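Local coordinates for protein glutathione s-transferase III (Zea mays, PDB 1AW9) that probably conjugates reduced glutathione to hydrophobic electrophiles, contributing to the detoxification of certain herbicides in maize, at residues N22-D27 with T83-A88; A18-E23 with D165-S170; Y171-S176 with A192-I197. All coordinates share one frame; numbering follows the deposited sequence.

Contact 1 (N22-D27 with T83-A88); sequences NEKGLD and TDLLPA. With CD (cadmium ion), chain F.
E23 and T83 meet through both backbone and side chain, the tight part of the contact. T83 N donates to E23 O at 3.3 Å, with an N-H...O angle of 162°. The donor lies above the carbonyl plane. The side chains cross obliquely, and T83 OG1 gives its proton to E23 OE1 at 2.9 Å, nearly along the C-O axis of the carboxylate. E23 OE1 also forms a salt bridge with R200 NH1, so it is held by two groups. K24 reaches the loop beside this pair. A bend at chi2 (-83°) sets CD. The chain then runs nearly straight, with chi3 and chi4 anti, and NZ donates to T83 O at 2.8 Å. With Y78 O, E81 O and a water also near, NZ has four acceptors for three protons, so not all can be full bonds. The apolar part is L85 CD2 against E23 CB, at 4.2 Å.

The looser side begins at the water, which accepts from K24 NZ at 2.7 Å and probably donates to D84 OD1 at 3.1 Å, one of several acceptors in its reach. G25 has positive phi and donates from N to N22 O at 2.8 Å, in a Schellman motif that ends the helix. D27 OD2 binds a cadmium ion at 2.5 Å.

The contact ties the C-terminal end of helix 12-23, in the thioredoxin-like domain, to the loop between helix 67-77 and helix 92-122. E23 and N22 also touch helix 201-209, L26 rests on helix 67-77, and D27 pairs through its backbone with L3 of strand 3-6.

Contact 2 (A18-E23 with D165-S170); sequences ATVLNE and DANHAS
A166 O, against which T19 rests its methyl group, accepts from A169 N at 3.2 Å. A water also lies against it, too close for the bond to be taken as certain. The same water donates to T19 OG1 at 3.1 Å and accepts from S170 N at 3.0 Å. It therefore bridges the two segments without a direct bond between them. T19 OG1 sits beside its own backbone N (chi1 -68°), where it also bonds to V15 O one turn earlier in the helix. That torsion turns T19 CG2 anti to the backbone N. The methyl comes 3.6 Å from A166 O and 4.3 Å from A169 CB.

This is the interface between the two domains of a GST: helix 12-23 of the thioredoxin-like domain meets the all-helical domain where helix 163-166 gives way to helix 169-176. D165 OD1 accepts from T162 N at the start of helix 163-166, which is consistent with the N-capping box known at this place in the GST fold.

The apolar half of the contact is small. In V20, chi1 of 166° sets CG1 anti to the backbone N and CG2 anti to the carbonyl carbon, 4.2 Å from A166 CB. CG2 also comes within 4.4 Å of N167 OD1. N167 starts off away from helix 12-23, but its end swings back, and OD1 bonds to N71 ND2. The N167 side chain lies about 6 Å from that of S67, a probable glutathione-binding residue. S170 OG bonds to P12 O at the beginning of helix 12-23, and A169 touches F203 of helix 201-209.

Contact 3 (Y171-S176 with A192-I197); sequences YLLYLS and AWWEAI
L172 CB lies over one face of the W194 indole, offset toward the rim, and the two side chains slide past each other in opposite directions. L172 CB stands 3.7 Å from the centroid of the six-membered ring of W194, 21° off the ring normal. This is a CH-pi contact. L172 CD1 is anti to CA (chi2 177°) and packs closely on W194 CE3, at 3.3 Å.

W193 meets the same leucine differently. The two side chains cross at about a right angle, and L172 CD1 approaches W193 CZ3 obliquely at 3.7 Å. I197 CD1 lies over one face of the W193 ring and is 4.3 Å from L172 CD1. One leucine methyl is therefore shared by two indoles and an isoleucine. At the far end of the W194 ring, CH2 reaches the next residue, 3.9 Å from L173 CB and 3.5 Å from L173 N.

The W194 indole lies between the two helices, whose short axes come no closer than 11.2 Å. These axes cross at -109°. W193 NE1 is satisfied by D165 OD2, outside both segments. The contact belongs to the core of the all-helical domain, joining helix 169-176 to helix 188-199. Helix 182-185 touches both sides through V184, which meets L172 and W194. F106 of helix 92-122 packs on L172, and Y171 and Y174 rest on helix 12-23.

In the fold
Helix 12-23, near the N terminus, starts two of the three loops. Contact 1 closes the shorter one, which holds strands 28-31, 56-59 and 62-65 and helix 67-77. Contact 2 starts from the same helix but closes far later, at 165-170, and so contact 1 nests inside it. The two share N22 and E23, and V20 packs on L85 between them. Contact 3 opens after contact 2 has closed and spans the short helix 182-185. It continues along helix 169-176, which contact 2 also uses. D165 bonds to W193, and A169 packs on I197. Contacts 1 and 2 fix the thioredoxin-like helix to the following linker and the helical domain; contact 3 lies within that domain.

Contact 1 (N22-D27 with T83-A88)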
ATOM      1  N   ASN A  22      10.442  34.665 -14.259  1.00 26.72           N
ATOM      2  CA  ASN A  22      10.119  36.037 -13.901  1.00 26.68           C
ATOM      3  C   ASN A  22      11.228  36.687 -13.097  1.00 28.37           C
ATOM      4  O   ASN A  22      11.498  37.860 -13.261  1.00 31.38           O
ATOM      5  CB  ASN A  22       8.836  36.102 -13.127  1.00 25.14           C
ATOM      6  CG  ASN A  22       7.688  35.751 -13.970  1.00 28.52           C
ATOM      7  OD1 ASN A  22       7.621  36.178 -15.107  1.00 28.45           O
ATOM      8  ND2 ASN A  22       6.790  34.919 -13.460  1.00 30.77           N
ATOM      9  N   GLU A  23      11.886  35.944 -12.224  1.00 27.78           N
ATOM     10  CA  GLU A  23      12.952  36.540 -11.441  1.00 26.32           C
ATOM     11  C   GLU A  23      14.005  37.078 -12.392  1.00 26.66           C
ATOM     12  O   GLU A  23      14.489  38.176 -12.214  1.00 27.97           O
ATOM     13  CB  GLU A  23      13.569  35.516 -10.494  1.00 24.98           C
ATOM     14  CG  GLU A  23      12.735  35.209  -9.269  1.00 28.76           C
ATOM     15  CD  GLU A  23      12.783  36.308  -8.203  1.00 30.77           C
ATOM     16  OE1 GLU A  23      13.707  37.146  -8.223  1.00 33.70           O
ATOM     17  OE2 GLU A  23      11.907  36.335  -7.323  1.00 31.12           O
ATOM     18  N   LYS A  24      14.375  36.265 -13.377  1.00 27.00           N
ATOM     19  CA  LYS A  24      15.369  36.605 -14.392  1.00 27.29           C
ATOM     20  C   LYS A  24      14.784  37.610 -15.404  1.00 27.29           C
ATOM     21  O   LYS A  24      15.482  38.088 -16.299  1.00 28.75           O
ATOM     22  CB  LYS A  24      15.791  35.325 -15.128  1.00 25.91           C
ATOM     23  CG  LYS A  24      16.716  34.430 -14.323  1.00 24.89           C
ATOM     24  CD  LYS A  24      18.120  34.931 -14.481  1.00 24.80           C
ATOM     25  CE  LYS A  24      18.962  34.601 -13.299  1.00 25.13           C
ATOM     26  NZ  LYS A  24      20.184  35.443 -13.312  1.00 24.82           N
ATOM     27  N   GLY A  25      13.498  37.915 -15.252  1.00 27.62           N
ATOM     28  CA  GLY A  25      12.829  38.825 -16.154  1.00 27.43           C
ATOM     29  C   GLY A  25      12.874  38.402 -17.622  1.00 30.30           C
ATOM     30  O   GLY A  25      12.800  39.258 -18.516  1.00 31.88           O
ATOM     31  N   LEU A  26      12.937  37.100 -17.889  1.00 28.83           N
ATOM     32  CA  LEU A  26      12.992  36.617 -19.253  1.00 27.70           C
ATOM     33  C   LEU A  26      11.611  36.594 -19.857  1.00 27.78           C
ATOM     34  O   LEU A  26      10.635  36.594 -19.142  1.00 28.03           O
ATOM     35  CB  LEU A  26      13.621  35.231 -19.302  1.00 27.67           C
ATOM     36  CG  LEU A  26      15.075  35.150 -18.810  1.00 29.00           C
ATOM     37  CD1 LEU A  26      15.570  33.720 -18.802  1.00 29.30           C
ATOM     38  CD2 LEU A  26      15.988  35.978 -19.703  1.00 31.27           C
ATOM     39  N   ASP A  27      11.533  36.643 -21.181  1.00 29.81           N
ATOM     40  CA  ASP A  27      10.251  36.587 -21.884  1.00 32.77           C
ATOM     41  C   ASP A  27       9.919  35.156 -22.217  1.00 31.78           C
ATOM     42  O   ASP A  27      10.782  34.425 -22.711  1.00 33.44           O
ATOM     43  CB  ASP A  27      10.314  37.332 -23.204  1.00 36.75           C
ATOM     44  CG  ASP A  27      10.060  38.790 -23.048  1.00 41.66           C
ATOM     45  OD1 ASP A  27       8.894  39.152 -22.714  1.00 43.47           O
ATOM     46  OD2 ASP A  27      11.027  39.566 -23.268  1.00 46.93           O
ATOM     47  N   THR A  83      17.497  38.967 -11.222  1.00 29.24           N
ATOM     48  CA  THR A  83      18.124  38.519  -9.993  1.00 27.27           C
ATOM     49  C   THR A  83      19.204  37.496 -10.199  1.00 29.16           C
ATOM     50  O   THR A  83      19.095  36.601 -11.030  1.00 29.31           O
ATOM     51  CB  THR A  83      17.082  37.867  -9.068  1.00 28.16           C
ATOM     52  OG1 THR A  83      15.975  38.764  -8.890  1.00 29.22           O
ATOM     53  CG2 THR A  83      17.689  37.492  -7.718  1.00 26.17           C
ATOM     54  N   ASP A  84      20.219  37.579  -9.370  1.00 29.88           N
ATOM     55  CA  ASP A  84      21.278  36.626  -9.469  1.00 33.67           C
ATOM     56  C   ASP A  84      20.802  35.479  -8.579  1.00 34.01           C
ATOM     57  O   ASP A  84      20.903  35.568  -7.349  1.00 34.62           O
ATOM     58  CB  ASP A  84      22.579  37.223  -8.937  1.00 36.23           C
ATOM     59  CG  ASP A  84      23.785  36.345  -9.221  1.00 41.81           C
ATOM     60  OD1 ASP A  84      23.621  35.279  -9.882  1.00 43.88           O
ATOM     61  OD2 ASP A  84      24.903  36.735  -8.790  1.00 44.45           O
ATOM     62  N   LEU A  85      20.209  34.446  -9.180  1.00 32.42           N
ATOM     63  CA  LEU A  85      19.726  33.307  -8.385  1.00 30.08           C
ATOM     64  C   LEU A  85      20.889  32.433  -7.926  1.00 29.46           C
ATOM     65  O   LEU A  85      20.738  31.565  -7.062  1.00 29.03           O
ATOM     66  CB  LEU A  85      18.653  32.508  -9.136  1.00 26.27           C
ATOM     67  CG  LEU A  85      17.359  33.253  -9.444  1.00 23.81           C
ATOM     68  CD1 LEU A  85      16.555  32.469 -10.420  1.00 23.51           C
ATOM     69  CD2 LEU A  85      16.561  33.548  -8.217  1.00 23.50           C
ATOM     70  N   LEU A  86      22.066  32.696  -8.467  1.00 30.38           N
ATOM     71  CA  LEU A  86      23.246  31.956  -8.064  1.00 32.71           C
ATOM     72  C   LEU A  86      24.367  32.935  -7.656  1.00 36.24           C
ATOM     73  O   LEU A  86      25.405  33.004  -8.320  1.00 35.30           O
ATOM     74  CB  LEU A  86      23.696  31.019  -9.197  1.00 32.03           C
ATOM     75  CG  LEU A  86      22.783  29.834  -9.585  1.00 31.56           C
ATOM     76  CD1 LEU A  86      23.151  29.320 -10.965  1.00 31.14           C
ATOM     77  CD2 LEU A  86      22.858  28.721  -8.568  1.00 26.48           C
ATOM     78  N   PRO A  87      24.155  33.723  -6.565  1.00 38.55           N
ATOM     79  CA  PRO A  87      25.133  34.698  -6.070  1.00 38.68           C
ATOM     80  C   PRO A  87      26.407  34.017  -5.644  1.00 40.26           C
ATOM     81  O   PRO A  87      26.359  32.973  -5.009  1.00 42.22           O
ATOM     82  CB  PRO A  87      24.439  35.282  -4.840  1.00 38.09           C
ATOM     83  CG  PRO A  87      23.000  35.144  -5.150  1.00 37.72           C
ATOM     84  CD  PRO A  87      22.962  33.749  -5.698  1.00 38.94           C
ATOM     85  N   ALA A  88      27.547  34.607  -5.983  1.00 42.72           N
ATOM     86  CA  ALA A  88      28.831  34.047  -5.576  1.00 45.02           C
ATOM     87  C   ALA A  88      29.075  34.432  -4.104  1.00 45.64           C
ATOM     88  O   ALA A  88      30.033  33.976  -3.460  1.00 45.69           O
ATOM     89  CB  ALA A  88      29.949  34.560  -6.474  1.00 47.87           C
TER
HETATM   90 CD    CD F 376      10.872  41.871 -22.403  1.00 52.64          CD
HETATM   91  O   HOH W   1      21.688  33.761 -11.837  1.00 28.69           O

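Contact 2 (A18-E23 with D165-S170)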
ATOM      1  N   ALA A  18       8.136  29.043 -14.088  1.00 16.89           N
ATOM      2  CA  ALA A  18       7.686  30.402 -14.334  1.00 18.32           C
ATOM      3  C   ALA A  18       8.309  31.306 -13.246  1.00 20.29           C
ATOM      4  O   ALA A  18       8.784  32.411 -13.528  1.00 21.89           O
ATOM      5  CB  ALA A  18       6.152  30.448 -14.276  1.00 15.00           C
ATOM      6  N   THR A  19       8.349  30.802 -12.011  1.00 20.28           N
ATOM      7  CA  THR A  19       8.924  31.516 -10.879  1.00 19.41           C
ATOM      8  C   THR A  19      10.321  31.996 -11.250  1.00 21.61           C
ATOM      9  O   THR A  19      10.621  33.181 -11.180  1.00 23.25           O
ATOM     10  CB  THR A  19       9.005  30.603  -9.619  1.00 18.02           C
ATOM     11  OG1 THR A  19       7.685  30.313  -9.161  1.00 21.64           O
ATOM     12  CG2 THR A  19       9.733  31.266  -8.495  1.00 16.68           C
ATOM     13  N   VAL A  20      11.170  31.078 -11.673  1.00 21.33           N
ATOM     14  CA  VAL A  20      12.517  31.429 -12.033  1.00 20.85           C
ATOM     15  C   VAL A  20      12.580  32.295 -13.300  1.00 23.69           C
ATOM     16  O   VAL A  20      13.412  33.194 -13.375  1.00 25.48           O
ATOM     17  CB  VAL A  20      13.393  30.165 -12.105  1.00 20.23           C
ATOM     18  CG1 VAL A  20      14.694  30.427 -12.803  1.00 18.54           C
ATOM     19  CG2 VAL A  20      13.697  29.702 -10.706  1.00 17.48           C
ATOM     20  N   LEU A  21      11.668  32.114 -14.252  1.00 23.65           N
ATOM     21  CA  LEU A  21      11.717  32.939 -15.467  1.00 24.46           C
ATOM     22  C   LEU A  21      11.389  34.411 -15.158  1.00 26.63           C
ATOM     23  O   LEU A  21      12.027  35.308 -15.702  1.00 27.18           O
ATOM     24  CB  LEU A  21      10.810  32.392 -16.579  1.00 22.20           C
ATOM     25  CG  LEU A  21      11.095  30.984 -17.166  1.00 21.40           C
ATOM     26  CD1 LEU A  21      10.000  30.592 -18.104  1.00 19.14           C
ATOM     27  CD2 LEU A  21      12.403  30.882 -17.876  1.00 21.75           C
ATOM     28  N   ASN A  22      10.442  34.665 -14.259  1.00 26.72           N
ATOM     29  CA  ASN A  22      10.119  36.037 -13.901  1.00 26.68           C
ATOM     30  C   ASN A  22      11.228  36.687 -13.097  1.00 28.37           C
ATOM     31  O   ASN A  22      11.498  37.860 -13.261  1.00 31.38           O
ATOM     32  CB  ASN A  22       8.836  36.102 -13.127  1.00 25.14           C
ATOM     33  CG  ASN A  22       7.688  35.751 -13.970  1.00 28.52           C
ATOM     34  OD1 ASN A  22       7.621  36.178 -15.107  1.00 28.45           O
ATOM     35  ND2 ASN A  22       6.790  34.919 -13.460  1.00 30.77           N
ATOM     36  N   GLU A  23      11.886  35.944 -12.224  1.00 27.78           N
ATOM     37  CA  GLU A  23      12.952  36.540 -11.441  1.00 26.32           C
ATOM     38  C   GLU A  23      14.005  37.078 -12.392  1.00 26.66           C
ATOM     39  O   GLU A  23      14.489  38.176 -12.214  1.00 27.97           O
ATOM     40  CB  GLU A  23      13.569  35.516 -10.494  1.00 24.98           C
ATOM     41  CG  GLU A  23      12.735  35.209  -9.269  1.00 28.76           C
ATOM     42  CD  GLU A  23      12.783  36.308  -8.203  1.00 30.77           C
ATOM     43  OE1 GLU A  23      13.707  37.146  -8.223  1.00 33.70           O
ATOM     44  OE2 GLU A  23      11.907  36.335  -7.323  1.00 31.12           O
ATOM     45  N   ASP A 165      15.757  28.975  -2.650  1.00 16.69           N
ATOM     46  CA  ASP A 165      14.467  29.459  -2.110  1.00 16.38           C
ATOM     47  C   ASP A 165      13.369  29.492  -3.160  1.00 17.69           C
ATOM     48  O   ASP A 165      12.225  29.131  -2.875  1.00 18.91           O
ATOM     49  CB  ASP A 165      14.589  30.861  -1.475  1.00 14.05           C
ATOM     50  CG  ASP A 165      15.806  30.995  -0.577  1.00 15.80           C
ATOM     51  OD1 ASP A 165      16.865  31.311  -1.110  1.00 20.94           O
ATOM     52  OD2 ASP A 165      15.754  30.746   0.642  1.00 15.67           O
ATOM     53  N   ALA A 166      13.732  29.909  -4.372  1.00 16.79           N
ATOM     54  CA  ALA A 166      12.787  30.065  -5.456  1.00 15.94           C
ATOM     55  C   ALA A 166      12.119  28.740  -5.852  1.00 17.55           C
ATOM     56  O   ALA A 166      10.931  28.717  -6.217  1.00 15.58           O
ATOM     57  CB  ALA A 166      13.496  30.724  -6.674  1.00 16.17           C
ATOM     58  N   ASN A 167      12.886  27.647  -5.755  1.00 16.42           N
ATOM     59  CA  ASN A 167      12.397  26.310  -6.100  1.00 16.56           C
ATOM     60  C   ASN A 167      11.287  25.838  -5.161  1.00 16.58           C
ATOM     61  O   ASN A 167      10.512  24.946  -5.504  1.00 17.14           O
ATOM     62  CB  ASN A 167      13.555  25.304  -6.137  1.00 14.95           C
ATOM     63  CG  ASN A 167      14.258  25.265  -7.501  1.00 16.98           C
ATOM     64  OD1 ASN A 167      13.799  25.876  -8.471  1.00 18.80           O
ATOM     65  ND2 ASN A 167      15.324  24.505  -7.595  1.00 15.75           N
ATOM     66  N   HIS A 168      11.167  26.500  -4.010  1.00 14.86           N
ATOM     67  CA  HIS A 168      10.154  26.165  -3.028  1.00 11.64           C
ATOM     68  C   HIS A 168       8.895  26.928  -3.218  1.00 12.29           C
ATOM     69  O   HIS A 168       7.851  26.464  -2.815  1.00 14.71           O
ATOM     70  CB  HIS A 168      10.618  26.524  -1.635  1.00 11.14           C
ATOM     71  CG  HIS A 168      11.622  25.578  -1.067  1.00  8.39           C
ATOM     72  ND1 HIS A 168      12.962  25.675  -1.328  1.00  8.45           N
ATOM     73  CD2 HIS A 168      11.472  24.556  -0.202  1.00  7.24           C
ATOM     74  CE1 HIS A 168      13.604  24.757  -0.641  1.00  7.32           C
ATOM     75  NE2 HIS A 168      12.720  24.055   0.060  1.00  9.45           N
ATOM     76  N   ALA A 169       8.971  28.109  -3.812  1.00 13.66           N
ATOM     77  CA  ALA A 169       7.805  28.972  -3.907  1.00 13.12           C
ATOM     78  C   ALA A 169       6.442  28.474  -4.377  1.00 15.55           C
ATOM     79  O   ALA A 169       5.429  28.790  -3.729  1.00 16.26           O
ATOM     80  CB  ALA A 169       8.170  30.249  -4.604  1.00 14.58           C
ATOM     81  N   SER A 170       6.380  27.730  -5.493  1.00 17.49           N
ATOM     82  CA  SER A 170       5.095  27.260  -6.006  1.00 14.53           C
ATOM     83  C   SER A 170       4.432  26.292  -5.066  1.00 14.78           C
ATOM     84  O   SER A 170       3.233  26.388  -4.844  1.00 15.86           O
ATOM     85  CB  SER A 170       5.191  26.680  -7.409  1.00 12.38           C
ATOM     86  OG  SER A 170       5.958  25.518  -7.451  1.00 14.09           O
TER
HETATM   87  O   HOH W   2       8.750  28.089  -7.243  1.00 13.74           O

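Contact 3 (Y171-S176 with A192-I197)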
ATOM      1  N   TYR A 171       5.200  25.383  -4.478  1.00 15.04           N
ATOM      2  CA  TYR A 171       4.616  24.446  -3.549  1.00 13.21           C
ATOM      3  C   TYR A 171       4.242  25.060  -2.210  1.00 14.34           C
ATOM      4  O   TYR A 171       3.244  24.646  -1.623  1.00 15.77           O
ATOM      5  CB  TYR A 171       5.435  23.176  -3.440  1.00 15.31           C
ATOM      6  CG  TYR A 171       4.984  22.151  -4.476  1.00 18.44           C
ATOM      7  CD1 TYR A 171       3.906  21.300  -4.220  1.00 18.35           C
ATOM      8  CD2 TYR A 171       5.619  22.045  -5.722  1.00 21.77           C
ATOM      9  CE1 TYR A 171       3.477  20.377  -5.163  1.00 19.40           C
ATOM     10  CE2 TYR A 171       5.187  21.110  -6.682  1.00 21.76           C
ATOM     11  CZ  TYR A 171       4.118  20.286  -6.383  1.00 21.07           C
ATOM     12  OH  TYR A 171       3.697  19.340  -7.297  1.00 27.99           O
ATOM     13  N   LEU A 172       4.960  26.093  -1.755  1.00 11.85           N
ATOM     14  CA  LEU A 172       4.594  26.765  -0.511  1.00 11.68           C
ATOM     15  C   LEU A 172       3.254  27.474  -0.765  1.00 14.16           C
ATOM     16  O   LEU A 172       2.347  27.475   0.078  1.00 13.32           O
ATOM     17  CB  LEU A 172       5.663  27.781  -0.099  1.00 10.70           C
ATOM     18  CG  LEU A 172       6.896  27.265   0.642  1.00 10.50           C
ATOM     19  CD1 LEU A 172       7.791  28.440   0.865  1.00 11.44           C
ATOM     20  CD2 LEU A 172       6.555  26.606   1.978  1.00  9.84           C
ATOM     21  N   LEU A 173       3.139  28.058  -1.955  1.00 16.46           N
ATOM     22  CA  LEU A 173       1.931  28.755  -2.391  1.00 18.22           C
ATOM     23  C   LEU A 173       0.734  27.809  -2.346  1.00 18.38           C
ATOM     24  O   LEU A 173      -0.269  28.093  -1.703  1.00 20.11           O
ATOM     25  CB  LEU A 173       2.140  29.313  -3.811  1.00 18.33           C
ATOM     26  CG  LEU A 173       1.096  30.245  -4.417  1.00 21.30           C
ATOM     27  CD1 LEU A 173      -0.067  29.467  -4.997  1.00 27.21           C
ATOM     28  CD2 LEU A 173       0.605  31.244  -3.372  1.00 24.16           C
ATOM     29  N   TYR A 174       0.835  26.667  -3.008  1.00 19.61           N
ATOM     30  CA  TYR A 174      -0.274  25.712  -3.010  1.00 20.12           C
ATOM     31  C   TYR A 174      -0.574  25.145  -1.627  1.00 19.47           C
ATOM     32  O   TYR A 174      -1.737  25.001  -1.270  1.00 18.55           O
ATOM     33  CB  TYR A 174      -0.029  24.605  -4.035  1.00 23.88           C
ATOM     34  CG  TYR A 174      -0.304  25.066  -5.445  1.00 28.35           C
ATOM     35  CD1 TYR A 174       0.507  26.016  -6.055  1.00 31.05           C
ATOM     36  CD2 TYR A 174      -1.395  24.576  -6.163  1.00 29.21           C
ATOM     37  CE1 TYR A 174       0.241  26.474  -7.353  1.00 32.16           C
ATOM     38  CE2 TYR A 174      -1.667  25.022  -7.459  1.00 31.14           C
ATOM     39  CZ  TYR A 174      -0.844  25.968  -8.052  1.00 31.20           C
ATOM     40  OH  TYR A 174      -1.064  26.371  -9.350  1.00 30.72           O
ATOM     41  N   LEU A 175       0.467  24.838  -0.850  1.00 18.97           N
ATOM     42  CA  LEU A 175       0.301  24.330   0.509  1.00 18.97           C
ATOM     43  C   LEU A 175      -0.543  25.319   1.322  1.00 20.40           C
ATOM     44  O   LEU A 175      -1.377  24.897   2.129  1.00 19.66           O
ATOM     45  CB  LEU A 175       1.647  24.223   1.203  1.00 22.48           C
ATOM     46  CG  LEU A 175       2.230  22.888   1.653  1.00 28.09           C
ATOM     47  CD1 LEU A 175       3.161  23.201   2.819  1.00 29.53           C
ATOM     48  CD2 LEU A 175       1.149  21.940   2.137  1.00 28.56           C
ATOM     49  N   SER A 176      -0.310  26.626   1.124  1.00 19.43           N
ATOM     50  CA  SER A 176      -1.052  27.657   1.852  1.00 21.40           C
ATOM     51  C   SER A 176      -2.555  27.663   1.583  1.00 21.56           C
ATOM     52  O   SER A 176      -3.316  28.149   2.405  1.00 23.65           O
ATOM     53  CB  SER A 176      -0.471  29.045   1.616  1.00 21.01           C
ATOM     54  OG  SER A 176      -0.736  29.484   0.304  1.00 22.30           O
ATOM     55  N   ALA A 192       8.003  33.554   8.368  1.00 18.31           N
ATOM     56  CA  ALA A 192       8.629  34.820   7.972  1.00 17.53           C
ATOM     57  C   ALA A 192       9.298  34.645   6.597  1.00 18.40           C
ATOM     58  O   ALA A 192       9.076  35.425   5.669  1.00 19.81           O
ATOM     59  CB  ALA A 192       9.662  35.197   8.996  1.00 17.64           C
ATOM     60  N   TRP A 193      10.098  33.589   6.476  1.00 18.63           N
ATOM     61  CA  TRP A 193      10.805  33.264   5.242  1.00 17.25           C
ATOM     62  C   TRP A 193       9.851  33.172   4.069  1.00 17.88           C
ATOM     63  O   TRP A 193      10.123  33.701   3.001  1.00 18.96           O
ATOM     64  CB  TRP A 193      11.560  31.957   5.429  1.00 15.27           C
ATOM     65  CG  TRP A 193      12.099  31.334   4.177  1.00 18.13           C
ATOM     66  CD1 TRP A 193      13.140  31.781   3.421  1.00 19.21           C
ATOM     67  CD2 TRP A 193      11.713  30.066   3.618  1.00 19.37           C
ATOM     68  NE1 TRP A 193      13.446  30.866   2.439  1.00 18.14           N
ATOM     69  CE2 TRP A 193      12.588  29.796   2.542  1.00 19.95           C
ATOM     70  CE3 TRP A 193      10.722  29.118   3.935  1.00 18.34           C
ATOM     71  CZ2 TRP A 193      12.506  28.613   1.778  1.00 19.98           C
ATOM     72  CZ3 TRP A 193      10.640  27.934   3.167  1.00 21.07           C
ATOM     73  CH2 TRP A 193      11.529  27.701   2.105  1.00 17.57           C
ATOM     74  N   TRP A 194       8.719  32.511   4.268  1.00 19.41           N
ATOM     75  CA  TRP A 194       7.686  32.355   3.233  1.00 17.89           C
ATOM     76  C   TRP A 194       7.047  33.697   2.921  1.00 19.26           C
ATOM     77  O   TRP A 194       6.785  34.015   1.772  1.00 19.32           O
ATOM     78  CB  TRP A 194       6.597  31.379   3.716  1.00 16.76           C
ATOM     79  CG  TRP A 194       5.327  31.433   2.949  1.00 16.05           C
ATOM     80  CD1 TRP A 194       4.072  31.567   3.461  1.00 16.93           C
ATOM     81  CD2 TRP A 194       5.176  31.361   1.517  1.00 18.37           C
ATOM     82  NE1 TRP A 194       3.140  31.588   2.439  1.00 15.84           N
ATOM     83  CE2 TRP A 194       3.788  31.460   1.241  1.00 17.86           C
ATOM     84  CE3 TRP A 194       6.078  31.231   0.446  1.00 20.52           C
ATOM     85  CZ2 TRP A 194       3.275  31.437  -0.075  1.00 19.79           C
ATOM     86  CZ3 TRP A 194       5.562  31.213  -0.876  1.00 21.15           C
ATOM     87  CH2 TRP A 194       4.171  31.314  -1.113  1.00 19.11           C
ATOM     88  N   GLU A 195       6.764  34.484   3.946  1.00 20.21           N
ATOM     89  CA  GLU A 195       6.160  35.764   3.702  1.00 22.14           C
ATOM     90  C   GLU A 195       7.091  36.680   2.972  1.00 22.41           C
ATOM     91  O   GLU A 195       6.645  37.494   2.159  1.00 23.63           O
ATOM     92  CB  GLU A 195       5.665  36.349   4.981  1.00 24.76           C
ATOM     93  CG  GLU A 195       4.401  35.658   5.317  1.00 33.92           C
ATOM     94  CD  GLU A 195       3.884  36.016   6.666  1.00 39.17           C
ATOM     95  OE1 GLU A 195       4.683  36.459   7.529  1.00 42.98           O
ATOM     96  OE2 GLU A 195       2.661  35.824   6.868  1.00 45.43           O
ATOM     97  N   ALA A 196       8.386  36.518   3.208  1.00 21.70           N
ATOM     98  CA  ALA A 196       9.354  37.316   2.479  1.00 23.37           C
ATOM     99  C   ALA A 196       9.309  36.929   0.995  1.00 26.50           C
ATOM    100  O   ALA A 196       9.386  37.798   0.123  1.00 28.42           O
ATOM    101  CB  ALA A 196      10.734  37.094   3.020  1.00 18.70           C
ATOM    102  N   ILE A 197       9.175  35.634   0.687  1.00 28.22           N
ATOM    103  CA  ILE A 197       9.152  35.169  -0.723  1.00 28.39           C
ATOM    104  C   ILE A 197       7.934  35.694  -1.495  1.00 29.52           C
ATOM    105  O   ILE A 197       8.031  36.017  -2.672  1.00 31.20           O
ATOM    106  CB  ILE A 197       9.190  33.594  -0.850  1.00 26.64           C
ATOM    107  CG1 ILE A 197      10.469  33.031  -0.226  1.00 27.10           C
ATOM    108  CG2 ILE A 197       9.083  33.166  -2.319  1.00 26.04           C
ATOM    109  CD1 ILE A 197      10.541  31.508  -0.224  1.00 26.95           C
TER